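Alpha/beta hydrolase (Streptomyces albidoflavus, PDB 6KSU) probably catalyses the macrolactamization of non-ribosomal peptides, acting as a cyclase related to penicillin-binding proteins and serine beta-lactamases. Local coordinates at residues Leu88-Val93 with Gln130-Thr135; Leu92-Val97 with Leu290-Cys295; Ala184-Glu187 with Asp193-Thr196; Arg269-Asp274 with Asp282-Asp287; Gly311-Gly316 with Asn335-Pro340. All coordinates share one frame; numbering follows the deposited sequence.

Contact 1: Leu88-Val93 with Gln130-Thr135; sequences LTAELV and QLLSHT
The branched end of L132 meets A90 and V93 in a buried, wholly apolar contact between two helices, where the last turn of helix 128-132 faces the middle of helix 85-98. The fold resembles that of serine beta-lactamases and penicillin-binding proteins, and A90 lies close to a sequence that fits the SxxK pattern of this family, S83 just ahead of the helix and K86 in its first turn. CD1 of L132 presses on CB of A90 at 3.4 Å, closer than two methyl groups normally stand, and lies 3.5 Å from CA of A90. CD2 of L132 meets CG1 of V93 tip to tip at 3.8 Å. A first torsion of 170° sets this CG1 anti to the backbone N. Beyond L132 the helix ends in a Schellman motif: H134 has positive phi (62°), its N bonds to O of L131 at 3.0 Å, and N of T135 bonds to O of Q130 at 2.8 Å. Helix 176-189 borders the pair, Y179 OH bonding O of L132, L182 touching L132 and I186 touching V93; the loop leading into strand 313-315 approaches through G311, whose CA packs on CB of A90.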
# COMPACT_ATOMS: atom_id res chain seq x y z
N LEU A 88 3.27 9.17 0.28
CA LEU A 88 3.32 10.63 0.34
C LEU A 88 3.02 11.12 1.75
O LEU A 88 3.66 12.06 2.23
CB LEU A 88 2.36 11.22 -0.68
CG LEU A 88 2.94 10.69 -1.99
CD1 LEU A 88 1.96 9.78 -2.72
CD2 LEU A 88 3.40 11.82 -2.86
N THR A 89 2.07 10.46 2.42
CA THR A 89 1.82 10.72 3.83
C THR A 89 3.08 10.49 4.65
O THR A 89 3.43 11.30 5.53
CB THR A 89 0.68 9.85 4.32
OG1 THR A 89 -0.55 10.40 3.83
CG2 THR A 89 0.65 9.80 5.87
N ALA A 90 3.78 9.37 4.39
CA ALA A 90 5.04 9.12 5.07
C ALA A 90 6.04 10.22 4.76
O ALA A 90 6.75 10.70 5.65
CB ALA A 90 5.62 7.77 4.66
N GLU A 91 6.08 10.63 3.49
CA GLU A 91 6.98 11.70 3.10
C GLU A 91 6.63 13.00 3.83
O GLU A 91 7.51 13.73 4.29
CB GLU A 91 6.92 11.85 1.59
CG GLU A 91 7.83 10.85 0.82
CD GLU A 91 8.04 11.30 -0.64
OE1 GLU A 91 7.15 12.01 -1.15
OE2 GLU A 91 9.08 10.99 -1.25
N LEU A 92 5.33 13.28 3.95
CA LEU A 92 4.87 14.44 4.68
C LEU A 92 5.28 14.37 6.14
O LEU A 92 5.82 15.33 6.70
CB LEU A 92 3.36 14.54 4.52
CG LEU A 92 2.71 15.75 5.16
CD1 LEU A 92 3.42 17.00 4.69
CD2 LEU A 92 1.23 15.78 4.78
N VAL A 93 5.05 13.21 6.78
CA VAL A 93 5.41 13.03 8.18
C VAL A 93 6.92 13.22 8.36
O VAL A 93 7.37 13.86 9.32
CB VAL A 93 4.95 11.64 8.69
CG1 VAL A 93 5.53 11.34 10.05
CG2 VAL A 93 3.45 11.55 8.74
N GLN A 130 6.28 3.49 14.72
CA GLN A 130 5.53 2.25 14.58
C GLN A 130 4.37 2.40 13.61
O GLN A 130 4.03 1.45 12.90
CB GLN A 130 5.01 1.77 15.93
CG GLN A 130 6.11 1.45 16.94
CD GLN A 130 5.58 1.36 18.36
OE1 GLN A 130 4.53 1.92 18.68
NE2 GLN A 130 6.30 0.65 19.23
N LEU A 131 3.70 3.56 13.63
CA LEU A 131 2.60 3.77 12.69
C LEU A 131 3.11 3.69 11.25
O LEU A 131 2.58 2.92 10.44
CB LEU A 131 1.92 5.12 12.95
CG LEU A 131 1.11 5.28 14.25
CD1 LEU A 131 0.58 6.70 14.31
CD2 LEU A 131 -0.03 4.31 14.33
N LEU A 132 4.19 4.41 10.95
CA LEU A 132 4.76 4.41 9.60
C LEU A 132 5.02 3.00 9.10
O LEU A 132 4.88 2.72 7.89
CB LEU A 132 6.07 5.21 9.58
CG LEU A 132 6.11 6.72 9.28
CD1 LEU A 132 5.48 7.09 7.94
CD2 LEU A 132 5.49 7.56 10.34
N SER A 133 5.40 2.10 10.00
CA SER A 133 5.91 0.79 9.66
C SER A 133 4.87 -0.30 9.85
O SER A 133 5.18 -1.48 9.66
CB SER A 133 7.16 0.48 10.49
OG SER A 133 6.90 0.54 11.89
N HIS A 134 3.66 0.08 10.24
CA HIS A 134 2.58 -0.87 10.50
C HIS A 134 2.94 -1.82 11.65
O HIS A 134 2.57 -3.00 11.65
CB HIS A 134 2.20 -1.65 9.24
CG HIS A 134 1.75 -0.78 8.10
ND1 HIS A 134 0.47 -0.27 8.03
CD2 HIS A 134 2.40 -0.33 7.01
CE1 HIS A 134 0.36 0.47 6.94
NE2 HIS A 134 1.52 0.45 6.30
N THR A 135 3.68 -1.34 12.63
CA THR A 135 4.03 -2.18 13.77
C THR A 135 3.43 -1.64 15.05
O THR A 135 3.99 -1.84 16.13
CB THR A 135 5.55 -2.30 13.91
OG1 THR A 135 6.13 -1.00 13.91
CG2 THR A 135 6.15 -3.12 12.79

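Contact 2: Leu92-Val97 with Leu290-Cys295; sequences LVMQFV and LAMRTC
M94 and M292 pass alongside one another, each running toward the other's helix, their thioether chains overlapping at mid-chain rather than at their terminal methyls. CG of M94 lies 3.8 Å from CG of M292. The same M94 carbon is 3.9 Å from SD of M292, so a single methylene rests against two successive atoms of the opposing chain. From there the two residues part company. M94 is bent at both outer torsions (chi2 -52°, chi3 -84°), and the double bend carries its methyl back across to the neighbouring residue, where CE of M94 meets CB of A291 at 3.6 Å. M292 runs extended as far as SD and turns only at chi3, 56°, which sends its CE toward the earlier turns of helix 85-98. There CE of M292 packs on CB of A90 at 3.7 Å, and the side chain also touches F87 and E91. The contact thus joins the helix that follows the probable SxxK serine of a penicillin-binding-protein-like fold, and carries its lysine in the first turn, to the C-terminal turn of helix 286-293, across 192 intervening residues. The CA atoms of M94 and M292, although the nearest pair across the contact, are 8.2 Å apart, a separation bridged by the two long thioether chains. Helix 286-293 ends one residue beyond M292. T294 is the first to leave helical backbone angles, while its N still bonds to O of A291 at 3.1 Å. The backbone of M292 is hydrogen-bonded to L310, just ahead of strand 313-315.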
# COMPACT_ATOMS: atom_id res chain seq x y z
N LEU A 92 5.33 13.28 3.95
CA LEU A 92 4.87 14.44 4.68
C LEU A 92 5.28 14.37 6.14
O LEU A 92 5.82 15.33 6.70
CB LEU A 92 3.36 14.54 4.52
CG LEU A 92 2.71 15.75 5.16
CD1 LEU A 92 3.42 17.00 4.69
CD2 LEU A 92 1.23 15.78 4.78
N VAL A 93 5.05 13.21 6.78
CA VAL A 93 5.41 13.03 8.18
C VAL A 93 6.92 13.22 8.36
O VAL A 93 7.37 13.86 9.32
CB VAL A 93 4.95 11.64 8.69
CG1 VAL A 93 5.53 11.34 10.05
CG2 VAL A 93 3.45 11.55 8.74
N MET A 94 7.71 12.66 7.44
CA MET A 94 9.15 12.76 7.58
C MET A 94 9.63 14.21 7.45
O MET A 94 10.65 14.56 8.06
CB MET A 94 9.86 11.88 6.56
CG MET A 94 9.71 10.39 6.80
SD MET A 94 10.13 9.82 8.49
CE MET A 94 11.89 9.65 8.33
N GLN A 95 8.94 15.05 6.67
CA GLN A 95 9.30 16.46 6.61
C GLN A 95 9.24 17.11 7.99
O GLN A 95 10.13 17.89 8.36
CB GLN A 95 8.38 17.22 5.67
CG GLN A 95 8.78 17.28 4.24
CD GLN A 95 7.81 18.14 3.47
OE1 GLN A 95 6.75 18.49 3.99
NE2 GLN A 95 8.18 18.51 2.25
N PHE A 96 8.16 16.84 8.74
CA PHE A 96 7.98 17.48 10.04
C PHE A 96 9.03 17.00 11.02
O PHE A 96 9.50 17.77 11.86
CB PHE A 96 6.57 17.21 10.56
CG PHE A 96 5.54 18.07 9.92
CD1 PHE A 96 5.24 19.32 10.44
CD2 PHE A 96 4.91 17.66 8.75
CE1 PHE A 96 4.32 20.14 9.82
CE2 PHE A 96 3.99 18.48 8.12
CZ PHE A 96 3.69 19.71 8.65
N VAL A 97 9.43 15.74 10.91
CA VAL A 97 10.51 15.20 11.73
C VAL A 97 11.79 15.98 11.48
O VAL A 97 12.47 16.41 12.42
CB VAL A 97 10.67 13.70 11.44
CG1 VAL A 97 11.99 13.15 11.99
CG2 VAL A 97 9.45 12.94 11.97
N LEU A 290 16.77 7.69 3.89
CA LEU A 290 17.36 6.44 4.35
C LEU A 290 16.48 5.78 5.40
O LEU A 290 16.32 4.55 5.41
CB LEU A 290 18.77 6.68 4.90
CG LEU A 290 19.47 5.43 5.44
CD1 LEU A 290 19.66 4.38 4.35
CD2 LEU A 290 20.80 5.78 6.11
N ALA A 291 15.85 6.58 6.26
CA ALA A 291 14.93 6.04 7.26
C ALA A 291 13.70 5.38 6.62
O ALA A 291 13.30 4.27 7.01
CB ALA A 291 14.52 7.16 8.21
N MET A 292 13.08 6.06 5.64
CA MET A 292 11.93 5.49 4.93
C MET A 292 12.27 4.14 4.30
O MET A 292 11.40 3.26 4.23
CB MET A 292 11.45 6.45 3.84
CG MET A 292 10.92 7.71 4.45
SD MET A 292 10.03 8.74 3.30
CE MET A 292 8.78 7.56 2.72
N ARG A 293 13.51 3.99 3.87
CA ARG A 293 14.04 2.79 3.24
C ARG A 293 14.50 1.73 4.24
O ARG A 293 14.61 0.56 3.88
CB ARG A 293 15.22 3.20 2.36
CG ARG A 293 15.68 2.18 1.38
CD ARG A 293 16.36 2.82 0.19
NE ARG A 293 17.67 3.43 0.41
CZ ARG A 293 18.00 4.66 -0.00
NH1 ARG A 293 17.13 5.43 -0.63
NH2 ARG A 293 19.22 5.12 0.23
N THR A 294 14.82 2.11 5.48
CA THR A 294 15.42 1.16 6.42
C THR A 294 14.32 0.30 7.06
O THR A 294 13.46 0.81 7.78
CB THR A 294 16.23 1.88 7.49
OG1 THR A 294 17.23 2.67 6.85
CG2 THR A 294 16.92 0.88 8.43
N CYS A 295 14.36 -1.00 6.80
CA CYS A 295 13.29 -1.87 7.25
C CYS A 295 13.38 -2.14 8.75
O CYS A 295 14.46 -2.11 9.35
CB CYS A 295 13.30 -3.18 6.47
SG CYS A 295 12.89 -2.94 4.70

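Contact 3: Ala184-Glu187 with Asp193-Thr196; sequences AVIE and DWWT
I186 and W194 meet across a short connection between two consecutive helices, 176-189 and 194-206, with D193 as the N-cap of the second. CD1 of I186 comes up to the edge of the indole, near its plane, at 4.1 Å from CD1 of W194. With chi1 of 171° the indole CG lies anti to the backbone N, an orientation in which NE1 of W194 reaches OG1 of T89 on helix 85-98. Farther round the ring, CE3 of W194 stands 3.6 Å above one face of W195, so that the edge of one indole meets the face of the other. D193 is covered from the first helix by E187, whose CG lies 4.1 Å from CA of D193. The carboxylate of E187 is already well supplied: R153 forms a salt bridge with it, and S151 and the N of Y152 add hydrogen bonds. A water extends this polar cluster, donating to OE1 of E187 and accepting from N of W194 at 2.6 Å, thus tying E187 to the first turn of the second helix. D193 itself caps that turn: T196 OG1 donates to OD2 of D193 at 2.7 Å, and T196 N donates to OD1 of D193 at 2.8 Å with a nearly straight angle of 166°.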
# COMPACT_ATOMS: atom_id res chain seq x y z
N ALA A 184 -4.01 12.59 11.80
CA ALA A 184 -4.26 13.34 13.02
C ALA A 184 -2.95 13.88 13.60
O ALA A 184 -2.88 15.03 14.06
CB ALA A 184 -5.00 12.46 14.03
N VAL A 185 -1.88 13.09 13.52
CA VAL A 185 -0.58 13.54 14.01
C VAL A 185 -0.10 14.75 13.24
O VAL A 185 0.28 15.77 13.83
CB VAL A 185 0.44 12.39 13.94
CG1 VAL A 185 1.87 12.94 14.03
CG2 VAL A 185 0.16 11.38 15.02
N ILE A 186 -0.10 14.66 11.90
CA ILE A 186 0.29 15.79 11.05
C ILE A 186 -0.54 17.02 11.41
O ILE A 186 -0.02 18.14 11.47
CB ILE A 186 0.13 15.42 9.57
CG1 ILE A 186 1.31 14.59 9.09
CG2 ILE A 186 -0.06 16.67 8.70
CD1 ILE A 186 0.99 13.83 7.80
N GLU A 187 -1.83 16.82 11.67
CA GLU A 187 -2.70 17.95 11.97
C GLU A 187 -2.35 18.57 13.32
O GLU A 187 -2.33 19.80 13.45
CB GLU A 187 -4.17 17.52 11.92
CG GLU A 187 -5.16 18.64 12.28
CD GLU A 187 -6.61 18.15 12.43
OE1 GLU A 187 -6.95 17.07 11.90
OE2 GLU A 187 -7.41 18.86 13.07
N ASP A 193 -4.93 20.83 8.60
CA ASP A 193 -5.50 19.53 8.27
C ASP A 193 -4.61 18.80 7.26
O ASP A 193 -3.76 19.39 6.58
CB ASP A 193 -6.91 19.69 7.73
CG ASP A 193 -6.95 20.38 6.37
OD1 ASP A 193 -6.68 19.70 5.36
OD2 ASP A 193 -7.24 21.60 6.31
N TRP A 194 -4.83 17.48 7.15
CA TRP A 194 -3.96 16.66 6.31
C TRP A 194 -3.95 17.13 4.86
O TRP A 194 -2.89 17.17 4.23
CB TRP A 194 -4.38 15.18 6.37
CG TRP A 194 -3.66 14.34 5.36
CD1 TRP A 194 -2.42 13.78 5.49
CD2 TRP A 194 -4.12 13.98 4.04
NE1 TRP A 194 -2.09 13.08 4.34
CE2 TRP A 194 -3.11 13.19 3.44
CE3 TRP A 194 -5.30 14.23 3.32
CZ2 TRP A 194 -3.23 12.67 2.16
CZ3 TRP A 194 -5.42 13.72 2.04
CH2 TRP A 194 -4.39 12.94 1.47
N TRP A 195 -5.12 17.48 4.30
CA TRP A 195 -5.17 17.98 2.92
C TRP A 195 -4.31 19.23 2.75
O TRP A 195 -3.45 19.30 1.86
CB TRP A 195 -6.61 18.30 2.52
CG TRP A 195 -7.52 17.12 2.32
CD1 TRP A 195 -7.90 16.57 1.13
CD2 TRP A 195 -8.20 16.38 3.34
NE1 TRP A 195 -8.76 15.52 1.35
CE2 TRP A 195 -8.96 15.38 2.69
CE3 TRP A 195 -8.24 16.45 4.74
CZ2 TRP A 195 -9.76 14.48 3.39
CZ3 TRP A 195 -9.03 15.54 5.43
CH2 TRP A 195 -9.78 14.57 4.76
N THR A 196 -4.55 20.25 3.59
CA THR A 196 -3.83 21.50 3.45
C THR A 196 -2.33 21.28 3.59
O THR A 196 -1.54 21.81 2.81
CB THR A 196 -4.33 22.51 4.50
OG1 THR A 196 -5.74 22.70 4.33
CG2 THR A 196 -3.61 23.84 4.36
O HOH W 1 -6.42 16.60 8.96

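Contact 4: Arg269-Asp274 with Asp282-Asp287; sequences RPHLAD and DLLPED
P270 packs its ring against the stem of L284 where the 3-10 turn 269-271, which follows helix 261-268, meets the extended residue L284 between the 3-10 turn ending at 283 and helix 286-293. P285 is the N-cap residue of that helix, which belongs to the beta-lactamase-like part of the chain. The tight part of the contact is small and specific. CB of P270 lies 3.9 Å from the carbonyl O of L284 and 4.1 Å from CB of L284, so the pyrrolidine leans on backbone and side chain at once. L284 has an extended backbone here, and its CG stands anti to the backbone N (chi1 -152°), which turns CD1 to the imidazole of H271. CD1 of L284 approaches NE2 of H271 obliquely at 4.2 Å, near the limit of contact. M292 and V289 of the helix touch both H271 and L284 and continue the apolar filling. NH1 of R275, in the intervening loop, hydrogen-bonds to O of P270 and O of L284, bridging the two backbones. Away from these residues the segments diverge toward solvent: E286 is exposed, and its side chain comes no nearer than 5.4 Å to the segment 269-274. L283 packs in the other direction, on L202, P205 and L206 of helix 194-206. On the inner side the imidazole is fixed from a third element, helix 85-98, where NE2 of H271 is hydrogen-bonded to OE2 of E91.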
# COMPACT_ATOMS: atom_id res chain seq x y z
N ARG A 269 12.06 11.09 -6.52
CA ARG A 269 13.35 11.65 -6.90
C ARG A 269 14.29 11.85 -5.72
O ARG A 269 15.46 11.44 -5.84
CB ARG A 269 13.14 12.95 -7.70
CG ARG A 269 12.42 12.74 -9.04
CD ARG A 269 13.35 12.14 -10.09
NE ARG A 269 14.65 12.79 -10.12
CZ ARG A 269 14.94 13.85 -10.86
NH1 ARG A 269 14.01 14.37 -11.66
NH2 ARG A 269 16.16 14.38 -10.82
N PRO A 270 13.89 12.44 -4.58
CA PRO A 270 14.84 12.58 -3.46
C PRO A 270 15.34 11.26 -2.89
O PRO A 270 16.26 11.28 -2.06
CB PRO A 270 14.03 13.35 -2.39
CG PRO A 270 12.92 13.98 -3.13
CD PRO A 270 12.59 13.06 -4.27
N HIS A 271 14.77 10.11 -3.27
CA HIS A 271 15.21 8.84 -2.72
C HIS A 271 16.38 8.24 -3.47
O HIS A 271 16.93 7.25 -3.01
CB HIS A 271 14.05 7.83 -2.70
CG HIS A 271 12.94 8.24 -1.79
ND1 HIS A 271 12.79 7.72 -0.53
CD2 HIS A 271 11.94 9.13 -1.96
CE1 HIS A 271 11.75 8.29 0.06
NE2 HIS A 271 11.21 9.15 -0.79
N LEU A 272 16.78 8.80 -4.58
CA LEU A 272 17.74 8.12 -5.43
C LEU A 272 19.15 8.62 -5.17
O LEU A 272 19.36 9.70 -4.62
CB LEU A 272 17.37 8.28 -6.90
CG LEU A 272 15.89 8.15 -7.20
CD1 LEU A 272 15.62 8.57 -8.67
CD2 LEU A 272 15.46 6.72 -7.00
N ALA A 273 20.10 7.78 -5.59
CA ALA A 273 21.52 8.12 -5.49
C ALA A 273 21.80 9.50 -6.05
O ALA A 273 22.45 10.33 -5.41
CB ALA A 273 22.35 7.08 -6.24
N ASP A 274 21.30 9.78 -7.26
CA ASP A 274 21.56 11.03 -7.96
C ASP A 274 20.68 12.19 -7.48
O ASP A 274 20.46 13.14 -8.23
CB ASP A 274 21.38 10.82 -9.47
CG ASP A 274 19.92 10.55 -9.86
OD1 ASP A 274 19.08 10.39 -8.95
OD2 ASP A 274 19.62 10.51 -11.08
N ASP A 282 16.18 19.20 -1.23
CA ASP A 282 16.13 19.71 0.15
C ASP A 282 14.79 19.40 0.81
O ASP A 282 14.71 19.37 2.04
CB ASP A 282 16.36 21.23 0.19
CG ASP A 282 17.84 21.62 0.16
OD1 ASP A 282 18.33 22.01 -0.93
OD2 ASP A 282 18.51 21.58 1.22
N LEU A 283 13.75 19.15 0.00
CA LEU A 283 12.41 18.91 0.52
C LEU A 283 12.34 17.64 1.37
O LEU A 283 11.52 17.55 2.29
CB LEU A 283 11.43 18.81 -0.65
CG LEU A 283 10.00 19.18 -0.35
CD1 LEU A 283 9.92 20.64 0.05
CD2 LEU A 283 9.17 18.92 -1.59
N LEU A 284 13.16 16.65 1.05
CA LEU A 284 13.27 15.44 1.86
C LEU A 284 14.75 15.12 2.00
O LEU A 284 15.36 14.54 1.08
CB LEU A 284 12.47 14.28 1.27
CG LEU A 284 12.01 13.31 2.37
CD1 LEU A 284 10.89 12.40 1.89
CD2 LEU A 284 13.17 12.48 2.83
N PRO A 285 15.35 15.48 3.14
CA PRO A 285 16.78 15.23 3.38
C PRO A 285 17.18 13.77 3.25
O PRO A 285 16.36 12.85 3.36
CB PRO A 285 16.98 15.72 4.82
CG PRO A 285 15.93 16.76 5.01
CD PRO A 285 14.74 16.31 4.20
N GLU A 286 18.48 13.57 3.06
CA GLU A 286 19.03 12.24 2.86
C GLU A 286 18.76 11.33 4.06
O GLU A 286 18.52 10.13 3.89
CB GLU A 286 20.53 12.34 2.59
CG GLU A 286 21.20 11.00 2.30
CD GLU A 286 21.93 11.00 0.97
OE1 GLU A 286 22.69 11.97 0.72
OE2 GLU A 286 21.77 10.04 0.18
N ASP A 287 18.82 11.87 5.28
CA ASP A 287 18.61 11.00 6.43
C ASP A 287 17.18 10.48 6.48
O ASP A 287 16.95 9.31 6.81
CB ASP A 287 18.97 11.74 7.72
CG ASP A 287 20.46 12.00 7.85
OD1 ASP A 287 21.12 12.24 6.82
OD2 ASP A 287 20.99 11.97 8.98

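Contact 5: Gly311-Gly316 with Asn335-Pro340; sequences GLMRHG and NLRIHP
M313 lays its terminal methyl over one face of the R337 guanidinium, offset toward the rim, with CE of M313 3.7 Å from NH2 of R337. The methionine leaves its backbone with CG between N and the carbonyl carbon (chi1 80°) and then runs extended, so that it and R337 meet over strand 322-329. That strand separates strands 313-315 and 332-339 in the antiparallel sheet of this penicillin-binding-protein-like fold; the backbone of M313 bonds to G324, and the contact is made by side chains reaching across the middle strand. H315 approaches the same group from another direction: its CE1 is 4.0 Å from NH2 of R337, and the planes of ring and guanidinium stand 85° apart. A water in the guanidinium plane accepts from NE of R337 at 2.8 Å and hydrogen-bonds to ND1 of H315 at 2.7 Å, linking the two side chains, while NE2 of H315 bonds to O of L304. R337 is bent at chi2, and its NH1 turns back to O of L336 at 2.8 Å, from above the carbonyl plane but in the plane of the guanidinium. On the other face of the sheet, toward F87 of helix 85-98, CD2 of L312 meets CD1 of I338 at 4.0 Å, the two side chains set roughly perpendicular. The cation of R337 is buried, but D326 forms a salt bridge with its NH1; that carboxylate probably offsets the charge, whereas the nearness of the arginine would tend to favour an uncharged H315.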
# COMPACT_ATOMS: atom_id res chain seq x y z
N GLY A 311 6.83 3.87 5.34
CA GLY A 311 6.07 4.20 4.15
C GLY A 311 6.58 3.58 2.86
O GLY A 311 6.03 3.88 1.80
N LEU A 312 7.62 2.76 2.92
CA LEU A 312 8.07 1.94 1.81
C LEU A 312 8.16 0.49 2.25
O LEU A 312 8.58 0.21 3.38
CB LEU A 312 9.41 2.40 1.29
CG LEU A 312 9.47 3.74 0.55
CD1 LEU A 312 10.86 4.31 0.68
CD2 LEU A 312 9.09 3.57 -0.93
N MET A 313 7.79 -0.43 1.37
CA MET A 313 8.08 -1.85 1.51
C MET A 313 9.30 -2.21 0.66
O MET A 313 9.68 -1.49 -0.26
CB MET A 313 6.88 -2.71 1.09
CG MET A 313 6.72 -2.89 -0.44
SD MET A 313 5.13 -3.58 -0.92
CE MET A 313 5.19 -3.48 -2.70
N ARG A 314 9.88 -3.38 0.95
CA ARG A 314 11.05 -3.91 0.26
C ARG A 314 10.72 -5.25 -0.39
O ARG A 314 10.16 -6.14 0.26
CB ARG A 314 12.22 -4.07 1.23
CG ARG A 314 13.44 -4.74 0.63
CD ARG A 314 14.61 -4.68 1.58
NE ARG A 314 14.39 -5.46 2.80
CZ ARG A 314 14.54 -6.78 2.87
NH1 ARG A 314 14.89 -7.47 1.79
NH2 ARG A 314 14.31 -7.41 4.01
N HIS A 315 11.07 -5.39 -1.68
CA HIS A 315 11.05 -6.67 -2.38
C HIS A 315 12.48 -6.98 -2.81
O HIS A 315 13.12 -6.17 -3.48
CB HIS A 315 10.12 -6.61 -3.60
CG HIS A 315 8.66 -6.60 -3.26
ND1 HIS A 315 7.67 -6.55 -4.21
CD2 HIS A 315 8.03 -6.62 -2.06
CE1 HIS A 315 6.49 -6.54 -3.62
NE2 HIS A 315 6.68 -6.59 -2.31
N GLY A 316 12.98 -8.17 -2.43
CA GLY A 316 14.37 -8.50 -2.70
C GLY A 316 15.29 -8.07 -1.58
O GLY A 316 14.87 -7.47 -0.58
N ASN A 335 1.09 1.36 -8.88
CA ASN A 335 2.30 0.72 -8.39
C ASN A 335 3.48 1.66 -8.55
O ASN A 335 3.64 2.25 -9.61
CB ASN A 335 2.64 -0.59 -9.12
CG ASN A 335 1.51 -1.59 -9.09
OD1 ASN A 335 0.63 -1.58 -9.97
ND2 ASN A 335 1.53 -2.46 -8.08
N LEU A 336 4.31 1.74 -7.51
CA LEU A 336 5.52 2.55 -7.48
C LEU A 336 6.70 1.67 -7.09
O LEU A 336 6.59 0.82 -6.21
CB LEU A 336 5.39 3.72 -6.48
CG LEU A 336 6.69 4.45 -6.14
CD1 LEU A 336 7.28 5.14 -7.37
CD2 LEU A 336 6.44 5.45 -5.06
N ARG A 337 7.84 1.90 -7.75
CA ARG A 337 9.03 1.10 -7.48
C ARG A 337 10.27 1.96 -7.62
O ARG A 337 10.41 2.68 -8.62
CB ARG A 337 9.14 -0.11 -8.43
CG ARG A 337 8.06 -1.14 -8.23
CD ARG A 337 8.21 -1.89 -6.89
NE ARG A 337 7.28 -3.01 -6.80
CZ ARG A 337 6.00 -2.91 -6.47
NH1 ARG A 337 5.48 -1.72 -6.16
NH2 ARG A 337 5.22 -3.99 -6.40
N ILE A 338 11.17 1.86 -6.65
CA ILE A 338 12.36 2.71 -6.55
C ILE A 338 13.57 1.83 -6.32
O ILE A 338 13.56 0.96 -5.45
CB ILE A 338 12.24 3.71 -5.39
CG1 ILE A 338 10.97 4.56 -5.51
CG2 ILE A 338 13.48 4.54 -5.28
CD1 ILE A 338 10.63 5.28 -4.25
N HIS A 339 14.64 2.06 -7.08
CA HIS A 339 15.92 1.42 -6.80
C HIS A 339 16.92 2.53 -6.53
O HIS A 339 17.52 3.06 -7.48
CB HIS A 339 16.40 0.54 -7.94
CG HIS A 339 17.56 -0.34 -7.58
ND1 HIS A 339 18.86 0.14 -7.49
CD2 HIS A 339 17.62 -1.65 -7.26
CE1 HIS A 339 19.67 -0.85 -7.16
NE2 HIS A 339 18.94 -1.95 -7.02
N PRO A 340 17.15 2.89 -5.27
CA PRO A 340 17.98 4.08 -5.00
C PRO A 340 19.37 4.00 -5.62
O PRO A 340 19.85 5.00 -6.18
CB PRO A 340 18.04 4.13 -3.48
CG PRO A 340 16.85 3.34 -3.04
CD PRO A 340 16.66 2.27 -4.04
O HOH W 2 7.90 -5.77 -6.83

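How the contacts relate
From the N terminus, helix 85-98 opens two loops: contact 1 closes the shorter at 130-135, and contact 2, sharing L92 and V93 with it, closes the far longer one at 290-295. Within the span of contact 2 lie contact 3, a local closure between consecutive helices, and contact 4, which folds the chain back just before helix 286-293. Contact 5 follows in series, closing a short loop that holds strand 322-329, which lies between its two strands in the sheet. Helix 85-98 is the common element, reached by I186 and W194 from contact 3, H271 and L284 from contact 4 and G311 from contact 5. Contacts 4 and 5 meet through A273 and P340.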